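Local coordinates for DPS family dna-binding stress response protein (Thermosynechococcus elongatus, PDB 2C41) that binds and oxidises iron as an antioxidant, dodecameric member of the Dps family and probably also binds DNA, at the interface of chains A and B and the interface of chains A and C. Sequence-based numbering; all coordinates share one arbitrary frame. Chains: chain A/B/C, DPS family dna-binding stress response protein.

Helix 41-68 of chain A serves two different joints of the dodecamer. Its first turn makes contact 1 with chain B, a charged joint that is not an exact two-fold. Further along, A:Ile59 to A:Leu67 contribute to contact 2 with chain C, a two-fold interface where an indole is packed against an alanine methyl and ringed by polar tips. The centres of the C-alpha atoms of the two contacts lie about 36 Å apart. No residue of chain A is shared, yet one continuous helix connects both, so that each subunit ties together neighbours related in different ways within the shell.

Contact 1: the interface of chains A and B. Residues chain A 40, 42-43; chain B 42-43, 46-47, 50.
In a charged patch between two Dps subunits, part of a dodecamer interface that is not an exact two-fold, A:Arg42 lies across the first turns of helix 41-68 of chain B as a straight arm, with CG anti to the backbone N (chi1 180°) and the chain extended as far as NE. Its guanidinium meets B:Glu50 tip to tip and grips it side-on, one nitrogen to each carboxylate oxygen. NE of A:Arg42 donates to B:Glu50 OE1 at 2.9 Å, and its NH2 reaches B:Glu50 OE2 at 2.8 Å in a salt bridge. The two planes are turned 38° apart, so both oxygens are met from somewhat above the carboxylate. B:Asp43 crosses the arm obliquely, and its OD1 accepts a hydrogen bond, also a salt bridge, from NH1 of A:Arg42 at 2.9 Å, nearly along the C-O axis and in the guanidinium plane. One face of the guanidinium rests on B:Leu46, whose CB stands 3.6 Å above the plane of A:Arg42. An alanine in place of A:Arg42 would remove the group that bridges B:Asp43 and B:Glu50 and would probably leave both acids without this countercharge.

The other oxygen of B:Asp43, OD2, accepts the backbone N-H of A:Asp43 at 3.1 Å, placing a carboxylate at the start of the chain A helix, where the helix dipole is likely to stabilise its charge. Water 1 bridges the two aspartates, 2.9 Å from both A:Asp43 OD1 and B:Asp43 OD1.

Contact 2: the interface of chains A and C. Residues chain A 19, 59-60, 63-64, 67, 72-75, 80; chain C 31, 34-35.
The C-terminal end of helix 6-35 of chain C packs against helix 41-68 and the loop at 72-75 of chain A, with A:Gln19 of helix 7-35 and A:Tyr80 of helix 80-83 closing in from further along. This is the two-fold interface of the Dps family, a ferritin-like helical fold that characteristically builds its ferroxidase centres between such paired subunits; by family precedent A:Asp60 and A:Glu64 are expected metal ligands there.

C:Trp34 is the centre of this patch, which recurs with the chains exchanged. Its CG is anti to the carbonyl carbon (chi1 -62°), which lays the indole against the chain A helix. The methyl CB of A:Ala63 sits over one face, 3.5 Å from the centroid of the six-membered ring of C:Trp34, a close CH-pi contact. At the pyrrole edge, NE1 of C:Trp34 donates to A:Asp60 OD2 at 2.8 Å, fairly straight (163° at the hydrogen) and close to the ring plane. The N-H comes in 40° above the plane of that carboxylate, and the bond may fix its rotation and favour its ionised form. A:Glu64 crosses the indole at about a right angle, CG lying 3.5 Å from CD1 of C:Trp34. The far rim of the benzene ring meets polar tips: the phenol OH of A:Tyr80 lies in the ring plane, 3.3 Å from CZ3 of C:Trp34, while the amide OE1 of A:Gln19 stands over the CZ3-CH2 rim, on the face that A:Ala63 also covers.

Alongside, C:Leu35 and A:Pro73 slide past each other in opposite directions, CD2 of the leucine 3.8 Å from CD of the proline. A:Ala75 CB touches the aliphatic stem of C:Lys31 at CG, 3.5 Å away.

Contact 1: the interface of chains A and B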
ATOM      1  N   LEU A  40     -17.439   9.254 -27.589  1.00 13.73           N
ATOM      2  CA  LEU A  40     -16.138   8.758 -27.140  1.00 13.49           C
ATOM      3  C   LEU A  40     -15.657   9.510 -25.899  1.00 13.40           C
ATOM      4  O   LEU A  40     -14.490   9.393 -25.517  1.00 13.58           O
ATOM      5  CB  LEU A  40     -15.088   8.874 -28.264  1.00 13.54           C
ATOM      6  CG  LEU A  40     -15.523   8.399 -29.655  1.00 13.92           C
ATOM      7  CD1 LEU A  40     -14.459   8.687 -30.710  1.00 14.87           C
ATOM      8  CD2 LEU A  40     -15.924   6.914 -29.683  1.00 14.18           C
ATOM      9  N   ARG A  42     -15.748   9.561 -22.442  1.00 12.46           N
ATOM     10  CA  ARG A  42     -14.973   9.045 -21.309  1.00 12.47           C
ATOM     11  C   ARG A  42     -13.578   8.597 -21.760  1.00 12.57           C
ATOM     12  O   ARG A  42     -12.563   8.978 -21.136  1.00 12.11           O
ATOM     13  CB  ARG A  42     -15.713   7.936 -20.562  1.00 12.64           C
ATOM     14  CG  ARG A  42     -14.925   7.375 -19.379  1.00 13.16           C
ATOM     15  CD  ARG A  42     -15.620   6.179 -18.737  1.00 12.37           C
ATOM     16  NE  ARG A  42     -14.758   5.550 -17.728  1.00 12.18           N
ATOM     17  CZ  ARG A  42     -13.729   4.747 -17.994  1.00 13.58           C
ATOM     18  NH1 ARG A  42     -13.398   4.433 -19.250  1.00 13.07           N
ATOM     19  NH2 ARG A  42     -13.018   4.248 -16.984  1.00 12.95           N
ATOM     20  N   ASP A  43     -13.531   7.814 -22.840  1.00 12.58           N
ATOM     21  CA  ASP A  43     -12.263   7.289 -23.373  1.00 13.10           C
ATOM     22  C   ASP A  43     -11.279   8.420 -23.681  1.00 13.19           C
ATOM     23  O   ASP A  43     -10.119   8.384 -23.250  1.00 13.00           O
ATOM     24  CB  ASP A  43     -12.512   6.432 -24.622  1.00 13.27           C
ATOM     25  CG  ASP A  43     -11.358   5.462 -24.927  1.00 15.20           C
ATOM     26  OD1 ASP A  43     -10.734   4.945 -23.974  1.00 16.04           O
ATOM     27  OD2 ASP A  43     -11.095   5.193 -26.125  1.00 16.32           O
TER
ATOM     28  N   ARG B  42     -17.032  -1.305 -23.411  1.00 12.42           N
ATOM     29  CA  ARG B  42     -16.152  -1.242 -22.243  1.00 12.43           C
ATOM     30  C   ARG B  42     -16.200   0.150 -21.599  1.00 12.64           C
ATOM     31  O   ARG B  42     -16.356   0.274 -20.373  1.00 12.14           O
ATOM     32  CB  ARG B  42     -14.721  -1.661 -22.585  1.00 12.20           C
ATOM     33  CG  ARG B  42     -13.774  -1.599 -21.385  1.00 12.39           C
ATOM     34  CD  ARG B  42     -12.331  -1.795 -21.809  1.00 12.94           C
ATOM     35  NE  ARG B  42     -11.412  -1.527 -20.704  1.00 12.24           N
ATOM     36  CZ  ARG B  42     -11.017  -0.312 -20.321  1.00 13.57           C
ATOM     37  NH1 ARG B  42     -11.452   0.771 -20.951  1.00 13.04           N
ATOM     38  NH2 ARG B  42     -10.185  -0.181 -19.296  1.00 13.65           N
ATOM     39  N   ASP B  43     -16.084   1.189 -22.428  1.00 12.54           N
ATOM     40  CA  ASP B  43     -16.117   2.575 -21.948  1.00 12.97           C
ATOM     41  C   ASP B  43     -17.387   2.879 -21.145  1.00 13.15           C
ATOM     42  O   ASP B  43     -17.315   3.418 -20.039  1.00 12.80           O
ATOM     43  CB  ASP B  43     -15.976   3.559 -23.120  1.00 13.23           C
ATOM     44  CG  ASP B  43     -15.480   4.937 -22.675  1.00 14.99           C
ATOM     45  OD1 ASP B  43     -14.607   5.002 -21.774  1.00 15.03           O
ATOM     46  OD2 ASP B  43     -15.942   5.951 -23.252  1.00 16.37           O
ATOM     47  N   LEU B  46     -17.880   0.756 -17.883  1.00 12.93           N
ATOM     48  CA  LEU B  46     -17.112   1.418 -16.821  1.00 13.07           C
ATOM     49  C   LEU B  46     -17.766   2.708 -16.318  1.00 13.22           C
ATOM     50  O   LEU B  46     -17.869   2.907 -15.110  1.00 13.28           O
ATOM     51  CB  LEU B  46     -15.667   1.683 -17.256  1.00 13.27           C
ATOM     52  CG  LEU B  46     -14.799   0.418 -17.298  1.00 13.57           C
ATOM     53  CD1 LEU B  46     -13.513   0.639 -18.101  1.00 13.43           C
ATOM     54  CD2 LEU B  46     -14.496  -0.091 -15.875  1.00 14.25           C
ATOM     55  N   LEU B  47     -18.205   3.568 -17.240  1.00 12.96           N
ATOM     56  CA  LEU B  47     -18.861   4.823 -16.865  1.00 12.94           C
ATOM     57  C   LEU B  47     -20.004   4.560 -15.890  1.00 12.75           C
ATOM     58  O   LEU B  47     -20.075   5.174 -14.830  1.00 12.18           O
ATOM     59  CB  LEU B  47     -19.391   5.568 -18.097  1.00 13.08           C
ATOM     60  CG  LEU B  47     -20.139   6.869 -17.791  1.00 14.91           C
ATOM     61  CD1 LEU B  47     -19.173   7.993 -17.434  1.00 16.78           C
ATOM     62  CD2 LEU B  47     -21.031   7.273 -18.949  1.00 16.12           C
ATOM     63  N   GLU B  50     -18.797   3.427 -12.503  1.00 12.85           N
ATOM     64  CA  GLU B  50     -18.121   4.512 -11.799  1.00 12.73           C
ATOM     65  C   GLU B  50     -19.118   5.498 -11.207  1.00 12.85           C
ATOM     66  O   GLU B  50     -19.061   5.798 -10.017  1.00 12.13           O
ATOM     67  CB  GLU B  50     -17.149   5.217 -12.739  1.00 13.31           C
ATOM     68  CG  GLU B  50     -15.916   4.381 -13.031  1.00 13.55           C
ATOM     69  CD  GLU B  50     -15.115   4.891 -14.213  1.00 16.21           C
ATOM     70  OE1 GLU B  50     -15.619   5.741 -14.966  1.00 17.17           O
ATOM     71  OE2 GLU B  50     -13.969   4.429 -14.383  1.00 17.51           O
TER
HETATM   72  O   HOH W   1     -12.136   3.576 -21.845  1.00 15.31           O

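Contact 2: the interface of chains A and C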
ATOM      1  N   GLN A  19      11.280  23.263 -22.339  1.00 13.19           N
ATOM      2  CA  GLN A  19      10.479  23.443 -21.131  1.00 13.00           C
ATOM      3  C   GLN A  19       9.193  24.213 -21.432  1.00 12.97           C
ATOM      4  O   GLN A  19       8.109  23.804 -21.003  1.00 12.48           O
ATOM      5  CB  GLN A  19      11.276  24.163 -20.044  1.00 13.57           C
ATOM      6  CG  GLN A  19      10.445  24.452 -18.800  1.00 13.13           C
ATOM      7  CD  GLN A  19      10.970  25.634 -17.999  1.00 14.47           C
ATOM      8  OE1 GLN A  19      10.286  26.146 -17.104  1.00 16.65           O
ATOM      9  NE2 GLN A  19      12.184  26.069 -18.313  1.00 12.47           N
ATOM     10  N   ILE A  59       7.856  19.078 -17.408  1.00 13.46           N
ATOM     11  CA  ILE A  59       8.065  20.505 -17.117  1.00 13.45           C
ATOM     12  C   ILE A  59       9.151  20.689 -16.055  1.00 13.59           C
ATOM     13  O   ILE A  59      10.119  21.414 -16.275  1.00 13.29           O
ATOM     14  CB  ILE A  59       6.759  21.225 -16.698  1.00 13.22           C
ATOM     15  CG1 ILE A  59       5.706  21.104 -17.807  1.00 13.46           C
ATOM     16  CG2 ILE A  59       7.041  22.707 -16.350  1.00 13.42           C
ATOM     17  CD1 ILE A  59       4.273  21.425 -17.365  1.00 13.31           C
ATOM     18  N   ASP A  60       9.005  19.999 -14.925  1.00 13.61           N
ATOM     19  CA  ASP A  60       9.964  20.125 -13.831  1.00 14.02           C
ATOM     20  C   ASP A  60      11.330  19.553 -14.213  1.00 14.00           C
ATOM     21  O   ASP A  60      12.367  20.102 -13.847  1.00 14.00           O
ATOM     22  CB  ASP A  60       9.429  19.455 -12.558  1.00 14.48           C
ATOM     23  CG  ASP A  60      10.219  19.845 -11.316  1.00 15.13           C
ATOM     24  OD1 ASP A  60      10.954  18.979 -10.806  1.00 15.57           O
ATOM     25  OD2 ASP A  60      10.106  21.015 -10.854  1.00 15.88           O
ATOM     26  N   ALA A  63      13.000  22.058 -16.610  1.00 13.85           N
ATOM     27  CA  ALA A  63      13.304  23.301 -15.892  1.00 13.64           C
ATOM     28  C   ALA A  63      14.496  23.114 -14.950  1.00 13.64           C
ATOM     29  O   ALA A  63      15.436  23.910 -14.946  1.00 13.47           O
ATOM     30  CB  ALA A  63      12.082  23.781 -15.125  1.00 13.63           C
ATOM     31  N   GLU A  64      14.479  22.028 -14.182  1.00 13.67           N
ATOM     32  CA  GLU A  64      15.553  21.795 -13.223  1.00 13.74           C
ATOM     33  C   GLU A  64      16.872  21.400 -13.904  1.00 13.71           C
ATOM     34  O   GLU A  64      17.946  21.645 -13.360  1.00 13.82           O
ATOM     35  CB  GLU A  64      15.115  20.817 -12.125  1.00 14.04           C
ATOM     36  CG  GLU A  64      13.923  21.405 -11.341  1.00 14.71           C
ATOM     37  CD  GLU A  64      13.747  20.851  -9.940  1.00 16.28           C
ATOM     38  OE1 GLU A  64      14.077  19.668  -9.699  1.00 16.56           O
ATOM     39  OE2 GLU A  64      13.244  21.615  -9.085  1.00 15.40           O
ATOM     40  N   LEU A  67      18.896  24.499 -14.140  1.00 14.90           N
ATOM     41  CA  LEU A  67      19.541  24.817 -12.858  1.00 15.59           C
ATOM     42  C   LEU A  67      20.775  23.958 -12.601  1.00 15.82           C
ATOM     43  O   LEU A  67      21.781  24.443 -12.079  1.00 15.37           O
ATOM     44  CB  LEU A  67      18.578  24.615 -11.682  1.00 16.20           C
ATOM     45  CG  LEU A  67      17.457  25.601 -11.332  1.00 18.39           C
ATOM     46  CD1 LEU A  67      17.806  27.050 -11.588  1.00 18.50           C
ATOM     47  CD2 LEU A  67      16.173  25.227 -12.000  1.00 20.38           C
ATOM     48  N   GLN A  72      19.314  29.223 -15.713  1.00 18.05           N
ATOM     49  CA  GLN A  72      17.967  29.364 -15.187  1.00 18.34           C
ATOM     50  C   GLN A  72      16.922  28.892 -16.192  1.00 17.60           C
ATOM     51  O   GLN A  72      17.088  29.064 -17.406  1.00 17.53           O
ATOM     52  CB  GLN A  72      17.675  30.795 -14.776  1.00 18.62           C
ATOM     53  CG  GLN A  72      18.323  31.226 -13.478  1.00 21.62           C
ATOM     54  CD  GLN A  72      17.866  32.610 -13.070  1.00 24.80           C
ATOM     55  OE1 GLN A  72      17.038  33.227 -13.740  1.00 27.57           O
ATOM     56  NE2 GLN A  72      18.404  33.108 -11.974  1.00 25.69           N
ATOM     57  N   PRO A  73      15.824  28.302 -15.688  1.00 17.05           N
ATOM     58  CA  PRO A  73      14.757  27.904 -16.594  1.00 16.76           C
ATOM     59  C   PRO A  73      13.920  29.118 -16.991  1.00 16.56           C
ATOM     60  O   PRO A  73      14.124  30.218 -16.455  1.00 16.50           O
ATOM     61  CB  PRO A  73      13.920  26.942 -15.742  1.00 16.81           C
ATOM     62  CG  PRO A  73      14.085  27.456 -14.339  1.00 16.43           C
ATOM     63  CD  PRO A  73      15.503  27.989 -14.278  1.00 16.97           C
ATOM     64  N   VAL A  74      12.999  28.923 -17.932  1.00 16.33           N
ATOM     65  CA  VAL A  74      11.911  29.880 -18.122  1.00 16.25           C
ATOM     66  C   VAL A  74      11.104  29.815 -16.834  1.00 16.38           C
ATOM     67  O   VAL A  74      10.913  28.720 -16.281  1.00 16.47           O
ATOM     68  CB  VAL A  74      10.991  29.494 -19.306  1.00 16.32           C
ATOM     69  CG1 VAL A  74       9.973  30.586 -19.557  1.00 16.63           C
ATOM     70  CG2 VAL A  74      11.799  29.231 -20.570  1.00 16.11           C
ATOM     71  N   ALA A  75      10.657  30.961 -16.334  1.00 16.06           N
ATOM     72  CA  ALA A  75       9.958  30.988 -15.038  1.00 16.30           C
ATOM     73  C   ALA A  75       8.834  32.024 -14.957  1.00 16.40           C
ATOM     74  O   ALA A  75       7.820  31.798 -14.292  1.00 16.30           O
ATOM     75  CB  ALA A  75      10.959  31.195 -13.896  1.00 16.47           C
ATOM     76  N   TYR A  80       6.442  32.099 -21.300  1.00 16.00           N
ATOM     77  CA  TYR A  80       6.210  30.784 -21.914  1.00 16.09           C
ATOM     78  C   TYR A  80       5.789  30.851 -23.385  1.00 16.29           C
ATOM     79  O   TYR A  80       6.360  30.158 -24.225  1.00 16.21           O
ATOM     80  CB  TYR A  80       5.234  29.930 -21.085  1.00 15.58           C
ATOM     81  CG  TYR A  80       5.835  29.398 -19.785  1.00 14.65           C
ATOM     82  CD1 TYR A  80       6.898  28.496 -19.804  1.00 15.79           C
ATOM     83  CD2 TYR A  80       5.334  29.795 -18.543  1.00 15.34           C
ATOM     84  CE1 TYR A  80       7.457  27.998 -18.623  1.00 14.16           C
ATOM     85  CE2 TYR A  80       5.884  29.302 -17.348  1.00 13.83           C
ATOM     86  CZ  TYR A  80       6.949  28.401 -17.401  1.00 15.42           C
ATOM     87  OH  TYR A  80       7.517  27.889 -16.240  1.00 14.54           O
TER
ATOM     88  N   LYS C  31       8.108  28.868 -10.388  1.00 12.42           N
ATOM     89  CA  LYS C  31       9.223  29.817 -10.420  1.00 12.45           C
ATOM     90  C   LYS C  31       9.955  29.868  -9.078  1.00 12.45           C
ATOM     91  O   LYS C  31      11.183  29.756  -9.040  1.00 12.13           O
ATOM     92  CB  LYS C  31       8.756  31.223 -10.826  1.00 12.40           C
ATOM     93  CG  LYS C  31       9.880  32.273 -10.709  1.00 13.22           C
ATOM     94  CD  LYS C  31       9.454  33.619 -11.288  1.00 12.68           C
ATOM     95  CE  LYS C  31      10.496  34.712 -10.994  1.00 12.48           C
ATOM     96  NZ  LYS C  31      10.076  36.044 -11.527  1.00 14.76           N
ATOM     97  N   TRP C  34      11.888  26.690  -8.338  1.00 12.84           N
ATOM     98  CA  TRP C  34      13.118  26.550  -9.117  1.00 13.37           C
ATOM     99  C   TRP C  34      14.192  27.569  -8.747  1.00 13.73           C
ATOM    100  O   TRP C  34      15.384  27.243  -8.749  1.00 13.77           O
ATOM    101  CB  TRP C  34      12.845  26.647 -10.622  1.00 13.26           C
ATOM    102  CG  TRP C  34      11.950  25.593 -11.160  1.00 12.78           C
ATOM    103  CD1 TRP C  34      11.916  24.265 -10.798  1.00 12.04           C
ATOM    104  CD2 TRP C  34      10.953  25.764 -12.173  1.00 12.71           C
ATOM    105  NE1 TRP C  34      10.948  23.606 -11.526  1.00 11.67           N
ATOM    106  CE2 TRP C  34      10.338  24.504 -12.371  1.00 13.73           C
ATOM    107  CE3 TRP C  34      10.514  26.866 -12.933  1.00 13.32           C
ATOM    108  CZ2 TRP C  34       9.320  24.307 -13.318  1.00 13.03           C
ATOM    109  CZ3 TRP C  34       9.489  26.681 -13.856  1.00 13.14           C
ATOM    110  CH2 TRP C  34       8.904  25.405 -14.047  1.00 13.22           C
ATOM    111  N   LEU C  35      13.771  28.791  -8.436  1.00 14.07           N
ATOM    112  CA  LEU C  35      14.717  29.905  -8.304  1.00 14.84           C
ATOM    113  C   LEU C  35      15.082  30.283  -6.872  1.00 15.24           C
ATOM    114  O   LEU C  35      15.951  31.138  -6.647  1.00 14.98           O
ATOM    115  CB  LEU C  35      14.221  31.135  -9.069  1.00 14.80           C
ATOM    116  CG  LEU C  35      13.986  30.962 -10.573  1.00 15.77           C
ATOM    117  CD1 LEU C  35      13.629  32.306 -11.178  1.00 17.03           C
ATOM    118  CD2 LEU C  35      15.210  30.368 -11.269  1.00 17.74           C
TER